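Local coordinates for DUF72 domain-containing protein (Thermotoga maritima, PDB 1VPQ) that is of unknown function but belongs to the DUF72 family, whose members fold as TIM-barrel-like domains, at residues F40-Y43 with Y44-V47; H91-K95 with E96-P100. All coordinates share one frame; numbering follows the deposited sequence.

Contact 1: residues F40-Y43 with Y44-V47; sequences FLKY and YWAV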
ATOM      1  N   PHE A  40     -17.171 -11.030  -1.908  1.00 28.38           N
ATOM      2  CA  PHE A  40     -16.213 -10.400  -0.996  1.00 28.43           C
ATOM      3  C   PHE A  40     -16.035  -8.915  -1.296  1.00 28.38           C
ATOM      4  O   PHE A  40     -16.042  -8.089  -0.383  1.00 28.39           O
ATOM      5  CB  PHE A  40     -14.823 -11.056  -1.092  1.00 28.57           C
ATOM      6  CG  PHE A  40     -14.674 -12.365  -0.352  1.00 28.80           C
ATOM      7  CD1 PHE A  40     -15.645 -12.839   0.520  1.00 28.97           C
ATOM      8  CD2 PHE A  40     -13.510 -13.103  -0.514  1.00 29.24           C
ATOM      9  CE1 PHE A  40     -15.468 -14.045   1.192  1.00 30.17           C
ATOM     10  CE2 PHE A  40     -13.320 -14.304   0.154  1.00 30.07           C
ATOM     11  CZ  PHE A  40     -14.302 -14.780   1.010  1.00 30.33           C
ATOM     12  N   LEU A  41     -15.844  -8.583  -2.569  1.00 28.26           N
ATOM     13  CA  LEU A  41     -15.591  -7.198  -2.951  1.00 28.24           C
ATOM     14  C   LEU A  41     -16.816  -6.316  -2.692  1.00 28.03           C
ATOM     15  O   LEU A  41     -16.679  -5.219  -2.173  1.00 27.43           O
ATOM     16  CB  LEU A  41     -15.139  -7.085  -4.415  1.00 28.20           C
ATOM     17  CG  LEU A  41     -14.828  -5.650  -4.883  1.00 28.28           C
ATOM     18  CD1 LEU A  41     -13.702  -5.001  -4.070  1.00 28.28           C
ATOM     19  CD2 LEU A  41     -14.497  -5.621  -6.361  1.00 28.37           C
ATOM     20  N   LYS A  42     -18.000  -6.804  -3.056  1.00 28.19           N
ATOM     21  CA  LYS A  42     -19.243  -6.083  -2.783  1.00 28.44           C
ATOM     22  C   LYS A  42     -19.439  -5.865  -1.281  1.00 28.59           C
ATOM     23  O   LYS A  42     -19.803  -4.768  -0.859  1.00 28.60           O
ATOM     24  CB  LYS A  42     -20.448  -6.816  -3.367  1.00 28.54           C
ATOM     25  CG  LYS A  42     -21.762  -6.064  -3.207  1.00 28.79           C
ATOM     26  CD  LYS A  42     -22.859  -6.749  -3.979  1.00 29.69           C
ATOM     27  CE  LYS A  42     -24.148  -5.944  -3.976  1.00 30.30           C
ATOM     28  NZ  LYS A  42     -25.119  -6.507  -4.966  1.00 30.62           N
ATOM     29  N   TYR A  43     -19.180  -6.901  -0.486  1.00 28.65           N
ATOM     30  CA  TYR A  43     -19.285  -6.794   0.973  1.00 28.94           C
ATOM     31  C   TYR A  43     -18.277  -5.794   1.534  1.00 28.91           C
ATOM     32  O   TYR A  43     -18.586  -5.038   2.448  1.00 29.20           O
ATOM     33  CB  TYR A  43     -19.091  -8.155   1.656  1.00 28.93           C
ATOM     34  CG  TYR A  43     -19.662  -8.186   3.061  1.00 29.20           C
ATOM     35  CD1 TYR A  43     -18.912  -7.751   4.155  1.00 29.37           C
ATOM     36  CD2 TYR A  43     -20.970  -8.619   3.292  1.00 29.43           C
ATOM     37  CE1 TYR A  43     -19.443  -7.770   5.452  1.00 29.73           C
ATOM     38  CE2 TYR A  43     -21.512  -8.637   4.581  1.00 29.85           C
ATOM     39  CZ  TYR A  43     -20.744  -8.213   5.655  1.00 30.44           C
ATOM     40  OH  TYR A  43     -21.277  -8.236   6.928  1.00 31.74           O
ATOM     41  N   TYR A  44     -17.074  -5.811   0.980  1.00 28.81           N
ATOM     42  CA  TYR A  44     -16.016  -4.879   1.347  1.00 28.63           C
ATOM     43  C   TYR A  44     -16.440  -3.397   1.199  1.00 28.74           C
ATOM     44  O   TYR A  44     -16.309  -2.620   2.148  1.00 28.50           O
ATOM     45  CB  TYR A  44     -14.778  -5.194   0.495  1.00 28.74           C
ATOM     46  CG  TYR A  44     -13.557  -4.351   0.747  1.00 27.93           C
ATOM     47  CD1 TYR A  44     -13.365  -3.154   0.060  1.00 28.65           C
ATOM     48  CD2 TYR A  44     -12.578  -4.763   1.637  1.00 28.15           C
ATOM     49  CE1 TYR A  44     -12.239  -2.372   0.274  1.00 28.27           C
ATOM     50  CE2 TYR A  44     -11.435  -3.991   1.854  1.00 28.75           C
ATOM     51  CZ  TYR A  44     -11.275  -2.790   1.173  1.00 27.85           C
ATOM     52  OH  TYR A  44     -10.155  -2.014   1.376  1.00 27.21           O
ATOM     53  N   TRP A  45     -16.955  -3.012   0.029  1.00 28.89           N
ATOM     54  CA  TRP A  45     -17.321  -1.602  -0.219  1.00 29.03           C
ATOM     55  C   TRP A  45     -18.747  -1.224   0.205  1.00 29.04           C
ATOM     56  O   TRP A  45     -18.972  -0.094   0.664  1.00 29.02           O
ATOM     57  CB  TRP A  45     -17.072  -1.178  -1.683  1.00 29.24           C
ATOM     58  CG  TRP A  45     -17.891  -1.875  -2.763  1.00 29.74           C
ATOM     59  CD1 TRP A  45     -17.453  -2.861  -3.603  1.00 30.14           C
ATOM     60  CD2 TRP A  45     -19.254  -1.604  -3.143  1.00 30.61           C
ATOM     61  NE1 TRP A  45     -18.456  -3.233  -4.465  1.00 30.92           N
ATOM     62  CE2 TRP A  45     -19.572  -2.484  -4.203  1.00 30.62           C
ATOM     63  CE3 TRP A  45     -20.237  -0.713  -2.687  1.00 30.98           C
ATOM     64  CZ2 TRP A  45     -20.827  -2.503  -4.811  1.00 31.22           C
ATOM     65  CZ3 TRP A  45     -21.488  -0.730  -3.292  1.00 31.47           C
ATOM     66  CH2 TRP A  45     -21.772  -1.621  -4.344  1.00 31.53           C
ATOM     67  N   ALA A  46     -19.701  -2.143   0.037  1.00 28.76           N
ATOM     68  CA  ALA A  46     -21.119  -1.845   0.309  1.00 28.65           C
ATOM     69  C   ALA A  46     -21.475  -1.887   1.794  1.00 28.63           C
ATOM     70  O   ALA A  46     -22.272  -1.078   2.261  1.00 28.69           O
ATOM     71  CB  ALA A  46     -22.019  -2.781  -0.464  1.00 28.52           C
ATOM     72  N   VAL A  47     -20.879  -2.829   2.521  1.00 28.79           N
ATOM     73  CA  VAL A  47     -21.196  -3.062   3.934  1.00 28.94           C
ATOM     74  C   VAL A  47     -20.099  -2.520   4.860  1.00 29.28           C
ATOM     75  O   VAL A  47     -20.357  -1.630   5.662  1.00 29.40           O
ATOM     76  CB  VAL A  47     -21.449  -4.565   4.213  1.00 28.72           C
ATOM     77  CG1 VAL A  47     -21.951  -4.780   5.641  1.00 28.59           C
ATOM     78  CG2 VAL A  47     -22.448  -5.137   3.204  1.00 28.37           C
TER
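Tyr43, in the last turn of the short helix 40-46, and Val47, one residue past its end, form a CH-pi pair in the crossover between strands 13-18 and 52-55 of the parallel sheet. Val47 CB stands 3.8 Å from the centroid of the Tyr43 ring and only 5° off the ring normal. Its two methyls spread over the same face: CG1 comes within 3.6 Å of Tyr43 CZ, while CG2 lies 3.8 Å from Tyr43 CD2. Because CG of Tyr43 is anti to the main-chain nitrogen (chi1 -160°), the ring projects outward from the helix and offers that face to the valine, which comes one turn later. With an alanine in place of Tyr43, both Val47 methyls would probably lose the ring face they pack on and a gap would open beside the helix end.

Trp45 directs its indole outward and back toward the N-terminal end of the helix. CG lies between the backbone N and the carbonyl carbon (chi1 64°), which folds the ring across the preceding turn, with NE1 3.4 Å from Lys42 CA, an atom that lies over one face of the indole. The six-membered ring passes obliquely across the stem of Lys42, CZ2 lying 4.0 Å from its CG; farther along the same edge, past NE1, Trp45 CD1 meets Leu41 CG at 4.0 Å. Main-chain bonds underlie these contacts, such as Ala46 N to Lys42 O at 2.8 Å; the last, Val47 N to Tyr43 O, is longer at 3.2 Å, as the helix runs out.

Trp45 also meets Phe79. The Tyr44 hydroxyl hydrogen-bonds to Ile52 O and Thr18 N, and the helix is the link of a beta-alpha-beta crossover, consistent with the TIM-barrel clan of the family.

Contact 2: residues H91-K95 with E96-P100; sequences HVLWK and EGKDP
Leu93 and Lys98 meet in a C-terminal cap with the glycine and the 6→1 bond of a Schellman motif, though without its 5→2 bond, a local surface contact where the short, weakly bonded helix 93-96 turns through a loop toward helix 101-116. Gly97 takes the positive phi, 67°, that favours glycine at such a helix end, and beyond it the chain folds back so that Lys98 N donates a nearly straight bond to Leu93 O at 3.0 Å. Glu96 N donates to the same oxygen, also at 3.0 Å. The two donors approach from opposite faces of the carbonyl plane, so this one acceptor is gripped from both sides.

The Leu93 side chain follows the reversal. Its CD2 packs against the stem of Lys98, 3.6 Å from CB, the two chains crossing at about a right angle, while CD1 reaches Pro100 CA at 3.8 Å. Leu93 and Pro100 both rest on Tyr140 of helix 135-147, and Asp99 OD1 accepts a hydrogen bond from Lys101 N at the start of the next helix.

Glu96 runs alongside Val92, pointing the same way; its carboxylate oxygen OE2 lies 3.6 Å from the methyl carbon Val92 CG1.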
ATOM      1  N   HIS A  91      12.047  -5.854  -6.621  1.00 30.99           N
ATOM      2  CA  HIS A  91      12.832  -6.909  -5.950  1.00 31.06           C
ATOM      3  C   HIS A  91      13.976  -7.531  -6.770  1.00 31.07           C
ATOM      4  O   HIS A  91      14.729  -8.342  -6.236  1.00 31.43           O
ATOM      5  CB  HIS A  91      11.899  -8.053  -5.508  1.00 31.06           C
ATOM      6  CG  HIS A  91      10.988  -7.690  -4.378  1.00 31.62           C
ATOM      7  ND1 HIS A  91       9.959  -6.780  -4.511  1.00 32.99           N
ATOM      8  CD2 HIS A  91      10.952  -8.113  -3.094  1.00 31.72           C
ATOM      9  CE1 HIS A  91       9.338  -6.649  -3.353  1.00 33.00           C
ATOM     10  NE2 HIS A  91       9.919  -7.450  -2.477  1.00 32.15           N
ATOM     11  N   VAL A  92      14.098  -7.194  -8.052  1.00 30.73           N
ATOM     12  CA  VAL A  92      14.980  -7.959  -8.948  1.00 30.33           C
ATOM     13  C   VAL A  92      15.927  -7.082  -9.774  1.00 29.99           C
ATOM     14  O   VAL A  92      17.135  -7.160  -9.607  1.00 29.83           O
ATOM     15  CB  VAL A  92      14.160  -8.866  -9.906  1.00 30.28           C
ATOM     16  CG1 VAL A  92      15.079  -9.731 -10.759  1.00 30.48           C
ATOM     17  CG2 VAL A  92      13.201  -9.751  -9.130  1.00 30.44           C
ATOM     18  N   LEU A  93      15.373  -6.253 -10.654  1.00 29.81           N
ATOM     19  CA  LEU A  93      16.164  -5.570 -11.684  1.00 29.67           C
ATOM     20  C   LEU A  93      17.296  -4.722 -11.117  1.00 29.52           C
ATOM     21  O   LEU A  93      18.368  -4.653 -11.704  1.00 29.75           O
ATOM     22  CB  LEU A  93      15.273  -4.680 -12.557  1.00 29.64           C
ATOM     23  CG  LEU A  93      14.230  -5.390 -13.425  1.00 29.39           C
ATOM     24  CD1 LEU A  93      13.294  -4.368 -14.031  1.00 28.70           C
ATOM     25  CD2 LEU A  93      14.880  -6.241 -14.511  1.00 29.07           C
ATOM     26  N   TRP A  94      17.060  -4.076  -9.985  1.00 29.35           N
ATOM     27  CA  TRP A  94      18.086  -3.234  -9.362  1.00 29.28           C
ATOM     28  C   TRP A  94      19.295  -4.048  -8.870  1.00 29.07           C
ATOM     29  O   TRP A  94      20.409  -3.523  -8.797  1.00 28.97           O
ATOM     30  CB  TRP A  94      17.485  -2.398  -8.225  1.00 29.35           C
ATOM     31  CG  TRP A  94      16.903  -3.202  -7.120  1.00 30.15           C
ATOM     32  CD1 TRP A  94      15.597  -3.573  -6.974  1.00 30.87           C
ATOM     33  CD2 TRP A  94      17.604  -3.749  -5.998  1.00 30.80           C
ATOM     34  NE1 TRP A  94      15.443  -4.306  -5.826  1.00 30.79           N
ATOM     35  CE2 TRP A  94      16.660  -4.430  -5.210  1.00 30.79           C
ATOM     36  CE3 TRP A  94      18.936  -3.714  -5.574  1.00 31.40           C
ATOM     37  CZ2 TRP A  94      17.007  -5.082  -4.029  1.00 30.93           C
ATOM     38  CZ3 TRP A  94      19.277  -4.361  -4.399  1.00 30.90           C
ATOM     39  CH2 TRP A  94      18.318  -5.034  -3.642  1.00 31.19           C
ATOM     40  N   LYS A  95      19.058  -5.318  -8.520  1.00 28.79           N
ATOM     41  CA  LYS A  95      20.124  -6.256  -8.154  1.00 28.48           C
ATOM     42  C   LYS A  95      20.959  -6.638  -9.374  1.00 28.17           C
ATOM     43  O   LYS A  95      22.127  -6.998  -9.241  1.00 28.12           O
ATOM     44  CB  LYS A  95      19.557  -7.549  -7.541  1.00 28.50           C
ATOM     45  CG  LYS A  95      18.756  -7.408  -6.246  1.00 28.42           C
ATOM     46  CD  LYS A  95      18.500  -8.798  -5.648  1.00 29.22           C
ATOM     47  CE  LYS A  95      17.730  -8.760  -4.332  1.00 29.80           C
ATOM     48  NZ  LYS A  95      16.298  -9.106  -4.503  1.00 30.23           N
ATOM     49  N   GLU A  96      20.344  -6.573 -10.552  1.00 27.74           N
ATOM     50  CA  GLU A  96      20.961  -7.021 -11.804  1.00 27.47           C
ATOM     51  C   GLU A  96      21.465  -5.875 -12.691  1.00 27.64           C
ATOM     52  O   GLU A  96      22.006  -6.119 -13.766  1.00 27.12           O
ATOM     53  CB  GLU A  96      19.954  -7.865 -12.584  1.00 27.08           C
ATOM     54  CG  GLU A  96      19.290  -8.923 -11.734  1.00 26.66           C
ATOM     55  CD  GLU A  96      18.284  -9.758 -12.488  1.00 26.06           C
ATOM     56  OE1 GLU A  96      17.584  -9.207 -13.368  1.00 24.73           O
ATOM     57  OE2 GLU A  96      18.188 -10.965 -12.179  1.00 26.05           O
ATOM     58  N   GLY A  97      21.279  -4.635 -12.236  1.00 28.22           N
ATOM     59  CA  GLY A  97      21.698  -3.449 -12.991  1.00 28.44           C
ATOM     60  C   GLY A  97      20.907  -3.236 -14.268  1.00 28.92           C
ATOM     61  O   GLY A  97      21.459  -2.834 -15.297  1.00 28.99           O
ATOM     62  N   LYS A  98      19.604  -3.490 -14.195  1.00 29.36           N
ATOM     63  CA  LYS A  98      18.732  -3.429 -15.366  1.00 29.52           C
ATOM     64  C   LYS A  98      17.737  -2.278 -15.266  1.00 29.57           C
ATOM     65  O   LYS A  98      17.405  -1.828 -14.173  1.00 29.38           O
ATOM     66  CB  LYS A  98      18.014  -4.765 -15.558  1.00 29.68           C
ATOM     67  CG  LYS A  98      18.871  -5.820 -16.252  1.00 29.80           C
ATOM     68  CD  LYS A  98      18.268  -7.215 -16.124  1.00 30.27           C
ATOM     69  CE  LYS A  98      18.657  -8.124 -17.282  1.00 30.68           C
ATOM     70  NZ  LYS A  98      20.099  -8.044 -17.636  1.00 31.36           N
ATOM     71  N   ASP A  99      17.289  -1.802 -16.425  1.00 29.68           N
ATOM     72  CA  ASP A  99      16.406  -0.638 -16.521  1.00 29.88           C
ATOM     73  C   ASP A  99      14.969  -1.131 -16.454  1.00 29.93           C
ATOM     74  O   ASP A  99      14.598  -2.037 -17.200  1.00 30.11           O
ATOM     75  CB  ASP A  99      16.658   0.110 -17.845  1.00 29.78           C
ATOM     76  CG  ASP A  99      16.021   1.501 -17.884  1.00 30.42           C
ATOM     77  OD1 ASP A  99      14.941   1.697 -17.298  1.00 31.27           O
ATOM     78  OD2 ASP A  99      16.592   2.407 -18.527  1.00 30.78           O
ATOM     79  N   PRO A 100      14.155  -0.550 -15.557  1.00 30.05           N
ATOM     80  CA  PRO A 100      12.742  -0.936 -15.468  1.00 30.23           C
ATOM     81  C   PRO A 100      11.831  -0.446 -16.605  1.00 30.46           C
ATOM     82  O   PRO A 100      10.625  -0.681 -16.549  1.00 30.46           O
ATOM     83  CB  PRO A 100      12.299  -0.311 -14.135  1.00 30.43           C
ATOM     84  CG  PRO A 100      13.193   0.884 -13.966  1.00 30.20           C
ATOM     85  CD  PRO A 100      14.517   0.465 -14.545  1.00 29.98           C
TER

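Overall arrangement
Both contacts are local, each formed within one continuous piece of chain, and they lie on opposite sides of the chain's centre with their own centres about 37 Å apart. Contact 1 is partly buried and follows a single helix to just past its end, where aromatic side chains supply most of the packing and a tyrosine hydroxyl reaches the strands. Contact 2 is a surface feature that joins two successive helices through a turn; there the main chain does much of the work, with one carbonyl shared by two donors and Leu93, Pro100 and the stems of Glu96 and Lys98 packed around it. Contact 1 thus packs side chains along one helix, whereas contact 2 ends a helix and turns the chain toward the next.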